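Local coordinates for fucolectin-related protein (Streptococcus pneumoniae, PDB 2J22) that probably binds fucose-containing glycans of blood group antigens, as a calcium-containing carbohydrate-binding module of a pneumococcal virulence factor, at residues Trp59-Leu70 / Leu118-Ser129. Numbering follows the deposited sequence.
Sequences WWEIDLAQTEEL and LKGLKGKKVRIS
Trp59-Leu64 and Lys125-Ser129 run antiparallel, their axes 4.6 Å apart at 169°, with Trp60-Ile128 and Ile62-Val126 as hydrogen-bonded pairs. At the Trp59 end the guanidinium of Arg127 lies flat over one face of the indole: the planes differ by 13°, and Arg127 CZ sits 3.7 Å from the centroid of the Trp59 six-membered ring, a cation-pi stack. Trp59 CG stands between its backbone N and carbonyl carbon (chi1 56°), which places the indole over the guanidinium. The Glu61 carboxylate meets the guanidinium at its edge in a salt bridge from Arg127 NH1 to Glu61 OE2, though the position of OE2 is less certain; Glu61 OE1 pairs with Arg22. The first segment turns a corner at Ala65-Gln66 and the second at Lys124; beyond, Thr67-Leu70 and Leu121-Gly123 approach to 4.5 Å between axes, with Glu68-Gly123 a hydrogen-bonded pair, so both segments span the two sheets of the beta-sandwich expected for a galactose-binding domain. At that corner Lys124 NZ reaches the syn lone pair of Asp63 OD1 at 2.7 Å. Asp63 OD1 also accepts from Ala65 N (3.1 Å), above the carboxylate plane, closing an Asx turn. On the face carrying Trp60 and Ile128, Ile62 CG2 packs alongside Val126 CB at 3.6 Å; beyond the corner Leu70 CB meets Leu118 CD1 at 3.7 Å.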
loop_
_atom_site.group_PDB
_atom_site.type_symbol
_atom_site.label_atom_id
_atom_site.label_comp_id
_atom_site.label_asym_id
_atom_site.label_seq_id
_atom_site.Cartn_x
_atom_site.Cartn_y
_atom_site.Cartn_z
ATOM N N TRP A 59 0.979 -6.957 -6.625
ATOM C CA TRP A 59 0.080 -6.351 -5.674
ATOM C C TRP A 59 0.663 -6.517 -4.253
ATOM O O TRP A 59 1.566 -7.295 -4.027
ATOM C CB TRP A 59 -1.356 -6.950 -5.803
ATOM C CG TRP A 59 -1.373 -8.486 -5.652
ATOM C CD1 TRP A 59 -1.431 -9.396 -6.652
ATOM C CD2 TRP A 59 -1.348 -9.233 -4.432
ATOM N NE1 TRP A 59 -1.414 -10.677 -6.140
ATOM C CE2 TRP A 59 -1.359 -10.603 -4.775
ATOM C CE3 TRP A 59 -1.304 -8.882 -3.064
ATOM C CZ2 TRP A 59 -1.297 -11.627 -3.809
ATOM C CZ3 TRP A 59 -1.248 -9.883 -2.099
ATOM C CH2 TRP A 59 -1.263 -11.260 -2.482
ATOM N N TRP A 60 0.094 -5.774 -3.327
ATOM C CA TRP A 60 0.439 -5.806 -1.912
ATOM C C TRP A 60 -0.830 -5.602 -1.081
ATOM O O TRP A 60 -1.766 -4.882 -1.475
ATOM C CB TRP A 60 1.504 -4.721 -1.619
ATOM C CG TRP A 60 1.806 -4.426 -0.174
ATOM C CD1 TRP A 60 2.967 -4.705 0.469
ATOM C CD2 TRP A 60 1.022 -3.647 0.724
ATOM N NE1 TRP A 60 2.927 -4.190 1.735
ATOM C CE2 TRP A 60 1.760 -3.515 1.908
ATOM C CE3 TRP A 60 -0.230 -2.993 0.628
ATOM C CZ2 TRP A 60 1.268 -2.867 3.047
ATOM C CZ3 TRP A 60 -0.717 -2.298 1.740
ATOM C CH2 TRP A 60 0.029 -2.258 2.947
ATOM N N GLU A 61 -0.882 -6.242 0.079
ATOM C CA GLU A 61 -2.092 -6.218 0.891
ATOM C C GLU A 61 -1.800 -6.130 2.373
ATOM O O GLU A 61 -0.791 -6.697 2.856
ATOM C CB GLU A 61 -2.834 -7.534 0.698
ATOM C CG GLU A 61 -4.288 -7.496 1.056
ATOM C CD GLU A 61 -4.922 -8.730 0.521
ATOM O OE1 GLU A 61 -4.754 -9.799 1.166
ATOM O OE2 GLU A 61 -5.498 -8.623 -0.561
ATOM N N ILE A 62 -2.713 -5.473 3.095
ATOM C CA ILE A 62 -2.633 -5.330 4.554
ATOM C C ILE A 62 -3.967 -5.783 5.160
ATOM O O ILE A 62 -5.039 -5.450 4.642
ATOM C CB ILE A 62 -2.295 -3.897 4.972
ATOM C CG1 ILE A 62 -2.121 -3.824 6.503
ATOM C CG2 ILE A 62 -3.371 -2.898 4.426
ATOM C CD1 ILE A 62 -1.667 -2.496 7.023
ATOM N N ASP A 63 -3.857 -6.605 6.221
ATOM C CA ASP A 63 -5.004 -7.142 6.980
ATOM C C ASP A 63 -5.026 -6.366 8.292
ATOM O O ASP A 63 -4.081 -6.451 9.077
ATOM C CB ASP A 63 -4.855 -8.658 7.227
ATOM C CG ASP A 63 -6.129 -9.318 7.892
ATOM O OD1 ASP A 63 -7.067 -8.648 8.327
ATOM O OD2 ASP A 63 -6.270 -10.541 7.963
ATOM N N LEU A 64 -6.066 -5.545 8.483
ATOM C CA LEU A 64 -6.201 -4.727 9.704
ATOM C C LEU A 64 -6.668 -5.521 10.952
ATOM O O LEU A 64 -6.720 -4.951 12.033
ATOM C CB LEU A 64 -7.137 -3.537 9.472
ATOM C CG LEU A 64 -6.750 -2.559 8.358
ATOM C CD1 LEU A 64 -7.890 -1.595 8.164
ATOM C CD2 LEU A 64 -5.409 -1.791 8.702
ATOM N N ALA A 65 -6.972 -6.814 10.789
ATOM C CA ALA A 65 -7.244 -7.748 11.915
ATOM C C ALA A 65 -8.704 -7.717 12.401
ATOM O O ALA A 65 -9.229 -8.734 12.910
ATOM C CB ALA A 65 -6.294 -7.517 13.093
ATOM N N GLN A 66 -9.335 -6.554 12.276
ATOM C CA GLN A 66 -10.797 -6.446 12.348
ATOM C C GLN A 66 -11.235 -5.227 11.560
ATOM O O GLN A 66 -10.400 -4.388 11.211
ATOM C CB GLN A 66 -11.251 -6.335 13.793
ATOM C CG GLN A 66 -10.579 -5.233 14.557
ATOM C CD GLN A 66 -11.540 -4.518 15.497
ATOM O OE1 GLN A 66 -11.100 -3.725 16.320
ATOM N NE2 GLN A 66 -12.853 -4.753 15.334
ATOM N N THR A 67 -12.542 -5.121 11.301
ATOM C CA THR A 67 -13.137 -3.979 10.617
ATOM C C THR A 67 -12.833 -2.700 11.368
ATOM O O THR A 67 -12.916 -2.662 12.614
ATOM C CB THR A 67 -14.664 -4.197 10.472
ATOM O OG1 THR A 67 -14.893 -5.369 9.679
ATOM C CG2 THR A 67 -15.333 -3.076 9.665
ATOM N N GLU A 68 -12.436 -1.654 10.627
ATOM C CA GLU A 68 -12.109 -0.391 11.269
ATOM C C GLU A 68 -12.793 0.676 10.470
ATOM O O GLU A 68 -13.038 0.470 9.271
ATOM C CB GLU A 68 -10.569 -0.102 11.357
ATOM C CG GLU A 68 -9.770 -1.080 12.262
ATOM C CD GLU A 68 -9.973 -0.938 13.779
ATOM O OE1 GLU A 68 -10.619 0.010 14.274
ATOM O OE2 GLU A 68 -9.455 -1.800 14.521
ATOM N N GLU A 69 -13.108 1.783 11.151
ATOM C CA GLU A 69 -13.564 3.017 10.488
ATOM C C GLU A 69 -12.365 3.785 9.984
ATOM O O GLU A 69 -11.615 4.324 10.762
ATOM C CB GLU A 69 -14.433 3.881 11.429
ATOM C CG GLU A 69 -15.737 3.198 11.815
ATOM C CD GLU A 69 -16.454 3.964 12.907
ATOM O OE1 GLU A 69 -16.917 5.103 12.631
ATOM O OE2 GLU A 69 -16.489 3.440 14.050
ATOM N N LEU A 70 -12.233 3.867 8.661
ATOM C CA LEU A 70 -11.016 4.331 8.039
ATOM C C LEU A 70 -11.151 5.802 7.715
ATOM O O LEU A 70 -12.048 6.154 6.972
ATOM C CB LEU A 70 -10.734 3.533 6.743
ATOM C CG LEU A 70 -10.764 2.000 6.928
ATOM C CD1 LEU A 70 -10.627 1.239 5.611
ATOM C CD2 LEU A 70 -9.712 1.574 7.939
ATOM N N LEU A 118 -10.977 8.860 3.557
ATOM C CA LEU A 118 -11.896 7.748 3.331
ATOM C C LEU A 118 -13.189 8.013 4.061
ATOM O O LEU A 118 -14.115 7.191 4.027
ATOM C CB LEU A 118 -11.269 6.416 3.798
ATOM C CG LEU A 118 -10.158 5.902 2.872
ATOM C CD1 LEU A 118 -9.450 4.657 3.449
ATOM C CD2 LEU A 118 -10.632 5.677 1.408
ATOM N N LYS A 119 -13.214 9.142 4.772
ATOM C CA LYS A 119 -14.342 9.535 5.637
ATOM C C LYS A 119 -15.053 8.445 6.460
ATOM O O LYS A 119 -16.286 8.347 6.400
ATOM C CB LYS A 119 -15.394 10.267 4.794
ATOM C CG LYS A 119 -14.812 11.146 3.724
ATOM C CD LYS A 119 -15.337 12.550 3.908
ATOM C CE LYS A 119 -14.220 13.514 4.119
ATOM N NZ LYS A 119 -14.587 14.724 3.335
ATOM N N GLY A 120 -14.309 7.626 7.221
ATOM C CA GLY A 120 -14.934 6.619 8.075
ATOM C C GLY A 120 -15.500 5.373 7.372
ATOM O O GLY A 120 -16.179 4.541 8.002
ATOM N N LEU A 121 -15.232 5.215 6.075
ATOM C CA LEU A 121 -15.417 3.918 5.407
ATOM C C LEU A 121 -14.998 2.710 6.300
ATOM O O LEU A 121 -13.849 2.674 6.803
ATOM C CB LEU A 121 -14.595 3.923 4.103
ATOM C CG LEU A 121 -14.582 2.656 3.247
ATOM C CD1 LEU A 121 -15.993 2.452 2.638
ATOM C CD2 LEU A 121 -13.442 2.770 2.174
ATOM N N LYS A 122 -15.911 1.750 6.547
ATOM C CA LYS A 122 -15.567 0.532 7.296
ATOM C C LYS A 122 -14.921 -0.503 6.357
ATOM O O LYS A 122 -15.513 -0.828 5.316
ATOM C CB LYS A 122 -16.789 -0.071 8.005
ATOM C CG LYS A 122 -17.328 0.806 9.199
ATOM C CD LYS A 122 -18.621 0.238 9.717
ATOM C CE LYS A 122 -18.926 0.844 11.095
ATOM N NZ LYS A 122 -19.173 2.292 10.960
ATOM N N GLY A 123 -13.697 -0.947 6.711
ATOM C CA GLY A 123 -12.983 -2.004 5.990
ATOM C C GLY A 123 -12.030 -2.780 6.878
ATOM O O GLY A 123 -11.612 -2.276 7.966
ATOM N N LYS A 124 -11.643 -3.969 6.409
ATOM C CA LYS A 124 -10.709 -4.801 7.155
ATOM C C LYS A 124 -9.370 -5.056 6.441
ATOM O O LYS A 124 -8.371 -5.449 7.108
ATOM C CB LYS A 124 -11.375 -6.141 7.511
ATOM C CG LYS A 124 -10.412 -7.208 8.008
ATOM C CD LYS A 124 -11.147 -8.065 8.947
ATOM C CE LYS A 124 -10.467 -9.362 9.205
ATOM N NZ LYS A 124 -9.228 -9.093 9.865
ATOM N N LYS A 125 -9.373 -4.845 5.117
ATOM C CA LYS A 125 -8.212 -5.154 4.270
ATOM C C LYS A 125 -8.052 -4.135 3.156
ATOM O O LYS A 125 -9.060 -3.655 2.586
ATOM C CB LYS A 125 -8.344 -6.538 3.587
ATOM C CG LYS A 125 -8.083 -7.701 4.479
ATOM C CD LYS A 125 -8.054 -8.997 3.647
ATOM C CE LYS A 125 -8.007 -10.215 4.594
ATOM N NZ LYS A 125 -8.213 -11.454 3.801
ATOM N N VAL A 126 -6.785 -3.875 2.802
ATOM C CA VAL A 126 -6.484 -2.900 1.754
ATOM C C VAL A 126 -5.429 -3.551 0.842
ATOM O O VAL A 126 -4.414 -4.110 1.344
ATOM C CB VAL A 126 -5.958 -1.541 2.294
ATOM C CG1 VAL A 126 -5.773 -0.531 1.092
ATOM C CG2 VAL A 126 -6.876 -0.855 3.340
ATOM N N ARG A 127 -5.710 -3.526 -0.467
ATOM C CA ARG A 127 -4.873 -4.088 -1.516
ATOM C C ARG A 127 -4.460 -2.963 -2.443
ATOM O O ARG A 127 -5.295 -2.092 -2.812
ATOM C CB ARG A 127 -5.684 -5.032 -2.328
ATOM C CG ARG A 127 -4.893 -5.905 -3.309
ATOM C CD ARG A 127 -5.249 -7.355 -2.982
ATOM N NE ARG A 127 -5.078 -8.106 -4.123
ATOM C CZ ARG A 127 -4.786 -9.392 -4.168
ATOM N NH1 ARG A 127 -4.655 -10.152 -3.084
ATOM N NH2 ARG A 127 -4.647 -9.897 -5.350
ATOM N N ILE A 128 -3.186 -2.926 -2.803
ATOM C CA ILE A 128 -2.770 -1.978 -3.837
ATOM C C ILE A 128 -2.315 -2.912 -4.983
ATOM O O ILE A 128 -1.494 -3.793 -4.736
ATOM C CB ILE A 128 -1.597 -1.120 -3.305
ATOM C CG1 ILE A 128 -2.054 -0.163 -2.181
ATOM C CG2 ILE A 128 -0.975 -0.340 -4.503
ATOM C CD1 ILE A 128 -0.925 0.585 -1.496
ATOM N N SER A 129 -2.828 -2.749 -6.209
ATOM C CA SER A 129 -2.558 -3.690 -7.305
ATOM C C SER A 129 -2.308 -2.907 -8.571
ATOM O O SER A 129 -3.206 -2.117 -9.010
ATOM C CB SER A 129 -3.773 -4.649 -7.522
ATOM O OG SER A 129 -3.490 -5.751 -8.413
#